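Local coordinates for protein adenylate kinase (Desulfovibrio gigas, PDB 2XB4) that binds zinc and probably catalyses the reversible transfer of the terminal phosphate of ATP to AMP, giving two ADP, at residues 186-191 with 200-205. Residues are numbered along the deposited sequence; the frame is centred on the assembly and turned at random.
Sequences AAAYYY and FVYIEL
Tyr202 brings its phenol up to the helical turn at Ala188, with CE1 3.4 Å from the carbonyl O of Ala188 and the hydroxyl OH equally close, 3.4 Å, to the methyl CB of the same residue. CB of Tyr202 already points toward the helix, and with CG anti to the backbone N (chi1 -171°) the phenol continues across to it. The carbonyl approaches that ring obliquely. Beyond Ala188 the same hydroxyl arrives at the edge of the Tyr189 ring, near its plane, 4.2 Å from CD1. Its polar partner lies elsewhere: Tyr202 OH is hydrogen-bonded to Glu111 OE1 on the adjacent strand 108-113.

At the other end of the contact, Phe200 meets the last residue of 186-191. Its CZ sits 3.4 Å from Tyr191 O and 4.0 Å from Tyr191 CB, so one ring corner touches both the peptide and the root of the tyrosine side chain. The Tyr191 ring then runs away from the strand; Phe200 CZ meets that ring at its edge, near its plane, while CD2 of Tyr190 rests over the centre of one face. Further out, Tyr191 packs on Pro86, in a loop predicted to bind AMP, and its hydroxyl makes a weak hydrogen bond to Ala92 O.

The contact thus seats helix 184-192 against strand 201-206, an outermost strand of the parallel five-stranded sheet of the P-loop CORE domain, with the two segments running at 136° and their axes 10.2 Å apart at closest. Two aromatic rings bridge that gap to carbonyl oxygens and aliphatic carbons, so the join is made by van der Waals packing, and the bond to Glu111 probably helps hold the phenol end of Tyr202 from the side of the sheet.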
loop_
_atom_site.group_PDB
_atom_site.type_symbol
_atom_site.label_atom_id
_atom_site.label_comp_id
_atom_site.label_asym_id
_atom_site.label_seq_id
_atom_site.Cartn_x
_atom_site.Cartn_y
_atom_site.Cartn_z
ATOM N N ALA A 186 -22.423 -23.916 9.245
ATOM C CA ALA A 186 -22.968 -25.043 10.048
ATOM C C ALA A 186 -23.168 -24.539 11.519
ATOM O O ALA A 186 -24.164 -24.904 12.134
ATOM C CB ALA A 186 -22.027 -26.225 9.980
ATOM N N ALA A 187 -22.245 -23.701 12.034
ATOM C CA ALA A 187 -22.418 -23.166 13.386
ATOM C C ALA A 187 -23.677 -22.287 13.505
ATOM O O ALA A 187 -24.485 -22.433 14.490
ATOM C CB ALA A 187 -21.159 -22.393 13.883
ATOM N N ALA A 188 -23.825 -21.354 12.560
ATOM C CA ALA A 188 -25.027 -20.474 12.517
ATOM C C ALA A 188 -26.320 -21.319 12.470
ATOM O O ALA A 188 -27.276 -21.063 13.212
ATOM C CB ALA A 188 -24.974 -19.568 11.273
ATOM N N TYR A 189 -26.336 -22.358 11.612
ATOM C CA TYR A 189 -27.499 -23.229 11.490
ATOM C C TYR A 189 -27.797 -24.085 12.737
ATOM O O TYR A 189 -28.930 -24.425 12.974
ATOM C CB TYR A 189 -27.421 -24.150 10.233
ATOM C CG TYR A 189 -27.257 -23.443 8.921
ATOM C CD1 TYR A 189 -27.597 -22.072 8.764
ATOM C CD2 TYR A 189 -26.829 -24.159 7.787
ATOM C CE1 TYR A 189 -27.402 -21.426 7.513
ATOM C CE2 TYR A 189 -26.705 -23.546 6.538
ATOM C CZ TYR A 189 -26.991 -22.215 6.388
ATOM O OH TYR A 189 -26.789 -21.622 5.131
ATOM N N TYR A 190 -26.773 -24.458 13.483
ATOM C CA TYR A 190 -26.953 -25.111 14.750
ATOM C C TYR A 190 -27.781 -24.191 15.675
ATOM O O TYR A 190 -28.736 -24.668 16.356
ATOM C CB TYR A 190 -25.581 -25.432 15.301
ATOM C CG TYR A 190 -25.547 -25.740 16.753
ATOM C CD1 TYR A 190 -25.939 -27.034 17.247
ATOM C CD2 TYR A 190 -25.045 -24.811 17.670
ATOM C CE1 TYR A 190 -25.849 -27.300 18.591
ATOM C CE2 TYR A 190 -24.987 -25.126 19.087
ATOM C CZ TYR A 190 -25.377 -26.338 19.486
ATOM O OH TYR A 190 -25.320 -26.697 20.803
ATOM N N TYR A 191 -27.509 -22.891 15.640
ATOM C CA TYR A 191 -28.343 -21.966 16.443
ATOM C C TYR A 191 -29.749 -21.813 15.816
ATOM O O TYR A 191 -30.722 -21.877 16.552
ATOM C CB TYR A 191 -27.690 -20.594 16.704
ATOM C CG TYR A 191 -26.453 -20.759 17.614
ATOM C CD1 TYR A 191 -26.594 -20.920 18.996
ATOM C CD2 TYR A 191 -25.148 -20.713 17.090
ATOM C CE1 TYR A 191 -25.453 -21.172 19.822
ATOM C CE2 TYR A 191 -24.043 -20.914 17.893
ATOM C CZ TYR A 191 -24.201 -21.192 19.220
ATOM O OH TYR A 191 -23.084 -21.317 19.959
ATOM N N PHE A 200 -35.063 -18.085 21.597
ATOM C CA PHE A 200 -34.434 -16.878 20.979
ATOM C C PHE A 200 -34.872 -16.668 19.538
ATOM O O PHE A 200 -35.465 -17.566 18.957
ATOM C CB PHE A 200 -32.894 -16.817 21.149
ATOM C CG PHE A 200 -32.113 -17.999 20.521
ATOM C CD1 PHE A 200 -31.799 -17.999 19.179
ATOM C CD2 PHE A 200 -31.720 -19.080 21.319
ATOM C CE1 PHE A 200 -31.024 -19.052 18.603
ATOM C CE2 PHE A 200 -30.883 -20.139 20.796
ATOM C CZ PHE A 200 -30.557 -20.122 19.405
ATOM N N VAL A 201 -34.655 -15.477 18.990
ATOM C CA VAL A 201 -35.117 -15.213 17.665
ATOM C C VAL A 201 -33.921 -15.201 16.678
ATOM O O VAL A 201 -32.916 -14.602 16.948
ATOM C CB VAL A 201 -35.932 -13.885 17.627
ATOM C CG1 VAL A 201 -36.204 -13.442 16.192
ATOM C CG2 VAL A 201 -37.324 -13.952 18.492
ATOM N N TYR A 202 -34.056 -15.907 15.550
ATOM C CA TYR A 202 -32.983 -15.994 14.561
ATOM C C TYR A 202 -33.359 -15.061 13.400
ATOM O O TYR A 202 -34.438 -15.219 12.764
ATOM C CB TYR A 202 -32.866 -17.419 14.048
ATOM C CG TYR A 202 -31.603 -17.657 13.154
ATOM C CD1 TYR A 202 -30.395 -18.040 13.730
ATOM C CD2 TYR A 202 -31.666 -17.521 11.755
ATOM C CE1 TYR A 202 -29.268 -18.325 12.953
ATOM C CE2 TYR A 202 -30.494 -17.762 10.926
ATOM C CZ TYR A 202 -29.331 -18.188 11.564
ATOM O OH TYR A 202 -28.180 -18.512 10.893
ATOM N N ILE A 203 -32.527 -14.049 13.182
ATOM C CA ILE A 203 -32.843 -13.010 12.182
ATOM C C ILE A 203 -31.935 -13.243 10.953
ATOM O O ILE A 203 -30.730 -13.371 11.125
ATOM C CB ILE A 203 -32.589 -11.619 12.757
ATOM C CG1 ILE A 203 -33.591 -11.344 13.903
ATOM C CG2 ILE A 203 -32.831 -10.466 11.624
ATOM C CD1 ILE A 203 -33.332 -9.944 14.600
ATOM N N GLU A 204 -32.519 -13.316 9.747
ATOM C CA GLU A 204 -31.741 -13.487 8.511
ATOM C C GLU A 204 -31.833 -12.169 7.780
ATOM O O GLU A 204 -32.962 -11.671 7.531
ATOM C CB GLU A 204 -32.405 -14.567 7.659
ATOM C CG GLU A 204 -32.229 -16.004 8.197
ATOM C CD GLU A 204 -32.871 -17.015 7.235
ATOM O OE1 GLU A 204 -33.802 -16.656 6.506
ATOM O OE2 GLU A 204 -32.445 -18.156 7.163
ATOM N N LEU A 205 -30.693 -11.555 7.515
ATOM C CA LEU A 205 -30.614 -10.297 6.805
ATOM C C LEU A 205 -30.123 -10.557 5.378
ATOM O O LEU A 205 -29.088 -11.214 5.175
ATOM C CB LEU A 205 -29.611 -9.399 7.545
ATOM C CG LEU A 205 -30.059 -8.920 8.917
ATOM C CD1 LEU A 205 -28.922 -7.944 9.518
ATOM C CD2 LEU A 205 -31.480 -8.193 8.828
#